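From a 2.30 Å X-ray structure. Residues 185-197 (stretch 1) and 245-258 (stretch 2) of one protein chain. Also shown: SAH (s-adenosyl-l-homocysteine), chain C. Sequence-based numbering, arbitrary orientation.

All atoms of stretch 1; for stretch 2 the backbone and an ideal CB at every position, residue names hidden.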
# COMPACT_ATOMS: atom_id res chain seq x y z
N ASN A 185 -9.49 -5.45 3.48
CA ASN A 185 -9.65 -4.36 2.53
C ASN A 185 -8.36 -3.55 2.50
O ASN A 185 -7.83 -3.21 3.56
CB ASN A 185 -10.84 -3.47 2.90
CG ASN A 185 -11.37 -2.67 1.72
OD1 ASN A 185 -10.60 -2.12 0.94
ND2 ASN A 185 -12.69 -2.62 1.59
N HIS A 186 -7.87 -3.25 1.30
CA HIS A 186 -6.71 -2.38 1.17
C HIS A 186 -6.98 -0.99 1.72
O HIS A 186 -6.03 -0.28 2.09
CB HIS A 186 -6.27 -2.29 -0.29
CG HIS A 186 -5.34 -3.38 -0.72
ND1 HIS A 186 -5.31 -3.87 -2.01
CD2 HIS A 186 -4.41 -4.08 -0.03
CE1 HIS A 186 -4.39 -4.82 -2.09
NE2 HIS A 186 -3.83 -4.96 -0.91
N LEU A 187 -8.24 -0.58 1.78
CA LEU A 187 -8.63 0.72 2.31
C LEU A 187 -9.32 0.54 3.65
O LEU A 187 -10.24 -0.28 3.78
CB LEU A 187 -9.57 1.43 1.33
CG LEU A 187 -8.92 2.22 0.19
CD1 LEU A 187 -7.84 1.42 -0.51
CD2 LEU A 187 -9.98 2.67 -0.80
N VAL A 188 -8.87 1.30 4.65
CA VAL A 188 -9.50 1.25 5.96
C VAL A 188 -10.95 1.71 5.84
O VAL A 188 -11.25 2.71 5.18
CB VAL A 188 -8.72 2.11 6.97
CG1 VAL A 188 -9.43 2.15 8.32
CG2 VAL A 188 -7.31 1.58 7.13
N GLN A 189 -11.85 0.97 6.48
CA GLN A 189 -13.28 1.24 6.40
C GLN A 189 -13.73 2.01 7.64
O GLN A 189 -13.38 1.64 8.77
CB GLN A 189 -14.07 -0.07 6.29
CG GLN A 189 -13.68 -0.92 5.10
CD GLN A 189 -13.93 -0.24 3.77
OE1 GLN A 189 -15.07 0.05 3.42
NE2 GLN A 189 -12.86 0.02 3.03
N CYS A 190 -14.50 3.07 7.42
CA CYS A 190 -15.07 3.84 8.52
C CYS A 190 -16.54 3.51 8.77
O CYS A 190 -17.08 3.94 9.79
CB CYS A 190 -14.94 5.34 8.23
SG CYS A 190 -15.98 5.93 6.90
N GLU A 191 -17.18 2.77 7.87
CA GLU A 191 -18.57 2.35 8.04
C GLU A 191 -18.63 0.83 8.04
O GLU A 191 -17.89 0.16 7.31
CB GLU A 191 -19.46 2.92 6.94
CG GLU A 191 -19.65 4.42 7.03
CD GLU A 191 -20.59 4.97 5.97
OE1 GLU A 191 -20.77 4.30 4.93
OE2 GLU A 191 -21.14 6.06 6.18
N LYS A 192 -19.52 0.28 8.86
CA LYS A 192 -19.66 -1.16 9.01
C LYS A 192 -20.54 -1.71 7.90
O LYS A 192 -21.70 -1.32 7.77
CB LYS A 192 -20.25 -1.50 10.38
CG LYS A 192 -20.24 -2.98 10.72
CD LYS A 192 -21.44 -3.34 11.57
CE LYS A 192 -21.22 -4.65 12.32
NZ LYS A 192 -20.32 -4.46 13.49
N SER A 193 -19.99 -2.62 7.10
CA SER A 193 -20.79 -3.33 6.11
C SER A 193 -21.71 -4.33 6.80
O SER A 193 -21.39 -4.87 7.86
CB SER A 193 -19.88 -4.05 5.11
OG SER A 193 -18.91 -3.17 4.58
N SER A 194 -22.85 -4.59 6.17
CA SER A 194 -23.81 -5.53 6.73
C SER A 194 -23.30 -6.97 6.75
O SER A 194 -23.98 -7.84 7.29
CB SER A 194 -25.12 -5.47 5.94
OG SER A 194 -24.91 -5.74 4.57
N ASP A 195 -22.12 -7.23 6.18
CA ASP A 195 -21.51 -8.55 6.20
C ASP A 195 -20.16 -8.55 6.90
O ASP A 195 -19.46 -9.58 6.87
CB ASP A 195 -21.35 -9.08 4.77
CG ASP A 195 -20.45 -8.21 3.92
OD1 ASP A 195 -20.72 -6.99 3.83
OD2 ASP A 195 -19.46 -8.74 3.37
N HIS A 196 -19.77 -7.45 7.51
CA HIS A 196 -18.46 -7.34 8.15
C HIS A 196 -18.52 -7.96 9.54
O HIS A 196 -19.29 -7.51 10.39
CB HIS A 196 -18.03 -5.88 8.22
CG HIS A 196 -16.61 -5.68 8.64
ND1 HIS A 196 -16.04 -4.44 8.78
CD2 HIS A 196 -15.64 -6.58 8.94
CE1 HIS A 196 -14.78 -4.57 9.16
NE2 HIS A 196 -14.51 -5.86 9.26
N VAL A 197 -17.70 -8.99 9.77
CA VAL A 197 -17.67 -9.70 11.04
C VAL A 197 -16.26 -9.62 11.60
O VAL A 197 -15.29 -9.37 10.89
CB VAL A 197 -18.12 -11.17 10.90
CG1 VAL A 197 -19.57 -11.24 10.45
CG2 VAL A 197 -17.22 -11.92 9.94
N UNK A 245 -0.02 5.15 13.13
CA UNK A 245 -1.13 6.01 12.76
C UNK A 245 -2.28 5.19 12.18
O UNK A 245 -3.44 5.34 12.60
CB UNK A 245 -0.67 7.07 11.76
N UNK A 246 -1.98 4.32 11.22
CA UNK A 246 -3.03 3.55 10.56
C UNK A 246 -3.79 2.68 11.55
O UNK A 246 -5.03 2.67 11.56
CB UNK A 246 -2.43 2.68 9.45
N UNK A 247 -3.06 1.95 12.40
CA UNK A 247 -3.71 1.07 13.37
C UNK A 247 -4.58 1.87 14.33
O UNK A 247 -5.68 1.44 14.70
CB UNK A 247 -2.67 0.27 14.15
N UNK A 248 -4.10 3.04 14.75
CA UNK A 248 -4.82 3.82 15.75
C UNK A 248 -6.21 4.20 15.26
O UNK A 248 -7.21 3.95 15.93
CB UNK A 248 -4.03 5.08 16.11
N UNK A 249 -6.28 4.81 14.07
CA UNK A 249 -7.58 5.15 13.50
C UNK A 249 -8.37 3.90 13.16
O UNK A 249 -9.60 3.87 13.28
CB UNK A 249 -7.41 6.02 12.25
N UNK A 250 -7.68 2.83 12.74
CA UNK A 250 -8.37 1.63 12.30
C UNK A 250 -9.09 0.94 13.45
O UNK A 250 -10.22 0.47 13.29
CB UNK A 250 -7.38 0.66 11.65
N UNK A 251 -8.46 0.89 14.62
CA UNK A 251 -9.08 0.25 15.77
C UNK A 251 -10.19 1.10 16.39
O UNK A 251 -11.09 0.55 17.03
CB UNK A 251 -8.02 -0.06 16.82
N UNK A 252 -10.14 2.42 16.22
CA UNK A 252 -11.25 3.25 16.68
C UNK A 252 -12.52 2.94 15.90
O UNK A 252 -13.62 2.97 16.46
CB UNK A 252 -10.90 4.73 16.55
N UNK A 253 -12.38 2.64 14.60
CA UNK A 253 -13.54 2.23 13.82
C UNK A 253 -13.98 0.81 14.17
O UNK A 253 -15.17 0.51 14.13
CB UNK A 253 -13.23 2.33 12.32
N UNK A 254 -13.03 -0.06 14.50
CA UNK A 254 -13.38 -1.43 14.88
C UNK A 254 -14.13 -1.46 16.20
O UNK A 254 -15.00 -2.31 16.39
CB UNK A 254 -12.12 -2.30 14.98
N UNK A 255 -13.80 -0.56 17.12
CA UNK A 255 -14.51 -0.51 18.39
C UNK A 255 -15.96 -0.09 18.20
O UNK A 255 -16.87 -0.62 18.85
CB UNK A 255 -13.81 0.45 19.35
N UNK A 256 -16.20 0.87 17.30
CA UNK A 256 -17.57 1.26 16.98
C UNK A 256 -18.30 0.17 16.19
O UNK A 256 -19.53 0.14 16.21
CB UNK A 256 -17.57 2.57 16.19
N UNK A 257 -17.56 -0.71 15.51
CA UNK A 257 -18.18 -1.80 14.78
C UNK A 257 -18.62 -2.92 15.72
O UNK A 257 -19.77 -3.36 15.67
CB UNK A 257 -17.21 -2.34 13.73
N UNK A 258 -17.71 -3.39 16.57
CA UNK A 258 -17.94 -4.59 17.35
C UNK A 258 -17.92 -4.35 18.85
O UNK A 258 -18.08 -5.30 19.62
CB UNK A 258 -16.89 -5.64 16.99
N SAH C . -5.41 -4.66 10.28
CA SAH C . -5.70 -6.00 9.78
CB SAH C . -6.54 -5.92 8.51
CG SAH C . -5.99 -4.98 7.44
SD SAH C . -7.18 -4.76 6.09
C SAH C . -4.41 -6.77 9.50
O SAH C . -3.32 -6.19 9.45
OXT SAH C . -4.42 -7.99 9.33
C5' SAH C . -8.03 -3.35 6.86
C4' SAH C . -9.51 -3.60 7.14
O4' SAH C . -9.66 -4.77 7.91
C3' SAH C . -10.11 -2.45 7.92
O3' SAH C . -11.18 -1.87 7.22
C2' SAH C . -10.57 -3.04 9.24
O2' SAH C . -11.86 -2.59 9.58
C1' SAH C . -10.54 -4.55 9.00
N9 SAH C . -10.08 -5.33 10.17
C8 SAH C . -8.98 -5.10 10.96
N7 SAH C . -8.92 -6.05 11.92
C5 SAH C . -9.97 -6.88 11.75
C6 SAH C . -10.38 -8.01 12.45
N6 SAH C . -9.69 -8.45 13.50
N1 SAH C . -11.51 -8.67 12.05
C2 SAH C . -12.23 -8.22 10.96
N3 SAH C . -11.82 -7.10 10.27
C4 SAH C . -10.70 -6.44 10.66

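Positions 245 to 258 form one helix laid against an irregular loop, with the bound SAH beside both.

Position 245 has nothing of stretch 1 near its CB, so stretch 1 sets no demand here; it is E245. At 246 the CB again touches nothing, but it points sideways, and the carbonyl of H186 lies farther along. Only a long donor could reach it. The residue is R246, extended t, t, t; its NH2 gives a weak hydrogen bond to H186 O at 2.9 Å, V188 CG2 lies over one guanidinium face, and water 1 links NH2 to N185 O.

Positions 247, 248 and 249 meet no side chain of stretch 1, which leaves their choice open; they are I247, Y248 and I249.

At 250 the ideal CB lies 4.2 Å from V188 CG1, while the amino group of SAH waits beyond. An aliphatic stem suits the valine, an acidic end suits the amine; glutamine could also serve. E250 does both: OE2 accepts from SAH N at 2.6 Å, and OE1 lies 3.6 Å from V188 CG2.

Positions 251 and 252 are out of reach, so stretch 1 sets no demand there; they are E251 and S252, whose OG turns back to I249 O.

At 253 CA-to-CB points toward the loop, the ideal CB 3.6 Å from Q189 O and near C190. A flexible apolar chain would fit along that backbone; leucine or methionine are candidates. M253, m, m, m, brings CE to 3.8 Å from C190 CB and 3.1 Å from C190 O.

At 254 the CB points sideways and the ligand ribose lies ahead, so a medium apolar chain is reasonable. L254 places CD2 3.5 Å from SAH O2'. Positions 255 and 256 ask for little: they are L255 and S256, whose OG bonds to M253 O.

Position 257 points toward stretch 1, near K192 and H196, with the Q189 to E191 backbone ahead. A broad flat ring suits this surface, though a long aliphatic chain could also lie along it. F257 has the largest area covered by the loop of any helix residue: K192 CB sits over its face, 4.0 Å from the centroid, and CZ reaches E191 C at 3.5 Å. Its backbone O is 2.5 Å from K192 NZ.

At 258 the CB is sideways, 5.0 Å from K192 NZ, and the H196 ring offers a face farther on. An aromatic, or another long apolar chain, could reach it. F258 turns its edge to that face, centroids 5.3 Å apart, while H196 NE2 donates to SAH N3 at 3.1 Å.

Stretch 2 (245-258) ERIYIEESMLLSFF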
# COMPACT_ATOMS: atom_id res chain seq x y z
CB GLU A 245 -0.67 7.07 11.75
CG GLU A 245 0.16 8.18 12.35
CD GLU A 245 0.46 9.28 11.34
OE1 GLU A 245 1.66 9.59 11.13
OE2 GLU A 245 -0.49 9.83 10.75
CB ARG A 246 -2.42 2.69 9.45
CG ARG A 246 -3.44 2.03 8.54
CD ARG A 246 -2.75 1.19 7.48
NE ARG A 246 -3.70 0.58 6.55
CZ ARG A 246 -4.08 1.10 5.38
NH1 ARG A 246 -3.58 2.25 4.96
NH2 ARG A 246 -4.95 0.44 4.63
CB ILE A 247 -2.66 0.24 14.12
CG1 ILE A 247 -2.14 -0.88 13.21
CG2 ILE A 247 -3.23 -0.35 15.42
CD1 ILE A 247 -0.95 -1.64 13.77
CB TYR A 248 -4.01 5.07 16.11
CG TYR A 248 -4.54 5.82 17.31
CD1 TYR A 248 -4.32 5.36 18.60
CD2 TYR A 248 -5.26 7.00 17.15
CE1 TYR A 248 -4.80 6.05 19.70
CE2 TYR A 248 -5.75 7.70 18.25
CZ TYR A 248 -5.51 7.21 19.52
OH TYR A 248 -5.99 7.89 20.61
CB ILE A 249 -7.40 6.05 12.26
CG1 ILE A 249 -8.75 6.50 11.70
CG2 ILE A 249 -6.60 5.33 11.18
CD1 ILE A 249 -9.49 7.48 12.59
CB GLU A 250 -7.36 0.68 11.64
CG GLU A 250 -7.95 -0.65 11.20
CD GLU A 250 -7.01 -1.41 10.27
OE1 GLU A 250 -6.20 -0.76 9.58
OE2 GLU A 250 -7.09 -2.66 10.23
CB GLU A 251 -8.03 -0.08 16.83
CG GLU A 251 -7.07 -1.18 16.40
CD GLU A 251 -6.26 -1.72 17.56
OE1 GLU A 251 -6.25 -1.09 18.64
OE2 GLU A 251 -5.62 -2.78 17.39
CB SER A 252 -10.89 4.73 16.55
OG SER A 252 -10.85 5.14 15.19
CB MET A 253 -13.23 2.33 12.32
CG MET A 253 -12.64 3.66 11.87
SD MET A 253 -13.47 5.09 12.59
CE MET A 253 -15.15 4.86 12.03
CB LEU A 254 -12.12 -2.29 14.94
CG LEU A 254 -11.50 -2.66 13.59
CD1 LEU A 254 -10.07 -3.13 13.76
CD2 LEU A 254 -12.33 -3.74 12.90
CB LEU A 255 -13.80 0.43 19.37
CG LEU A 255 -12.57 -0.15 20.07
CD1 LEU A 255 -11.80 0.94 20.78
CD2 LEU A 255 -12.98 -1.24 21.06
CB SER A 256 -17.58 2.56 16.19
OG SER A 256 -17.00 2.38 14.91
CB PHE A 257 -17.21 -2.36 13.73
CG PHE A 257 -16.88 -1.41 12.61
CD1 PHE A 257 -17.55 -0.20 12.47
CD2 PHE A 257 -15.91 -1.74 11.68
CE1 PHE A 257 -17.24 0.66 11.43
CE2 PHE A 257 -15.60 -0.89 10.64
CZ PHE A 257 -16.26 0.31 10.51
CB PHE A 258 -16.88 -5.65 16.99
CG PHE A 258 -16.75 -5.89 15.51
CD1 PHE A 258 -17.76 -6.53 14.81
CD2 PHE A 258 -15.63 -5.46 14.83
CE1 PHE A 258 -17.64 -6.74 13.45
CE2 PHE A 258 -15.50 -5.68 13.47
CZ PHE A 258 -16.51 -6.32 12.78
O HOH W 1 -5.37 -2.36 4.66
O HOH W 2 -4.95 2.63 2.02
O HOH W 3 -11.64 -0.05 10.27
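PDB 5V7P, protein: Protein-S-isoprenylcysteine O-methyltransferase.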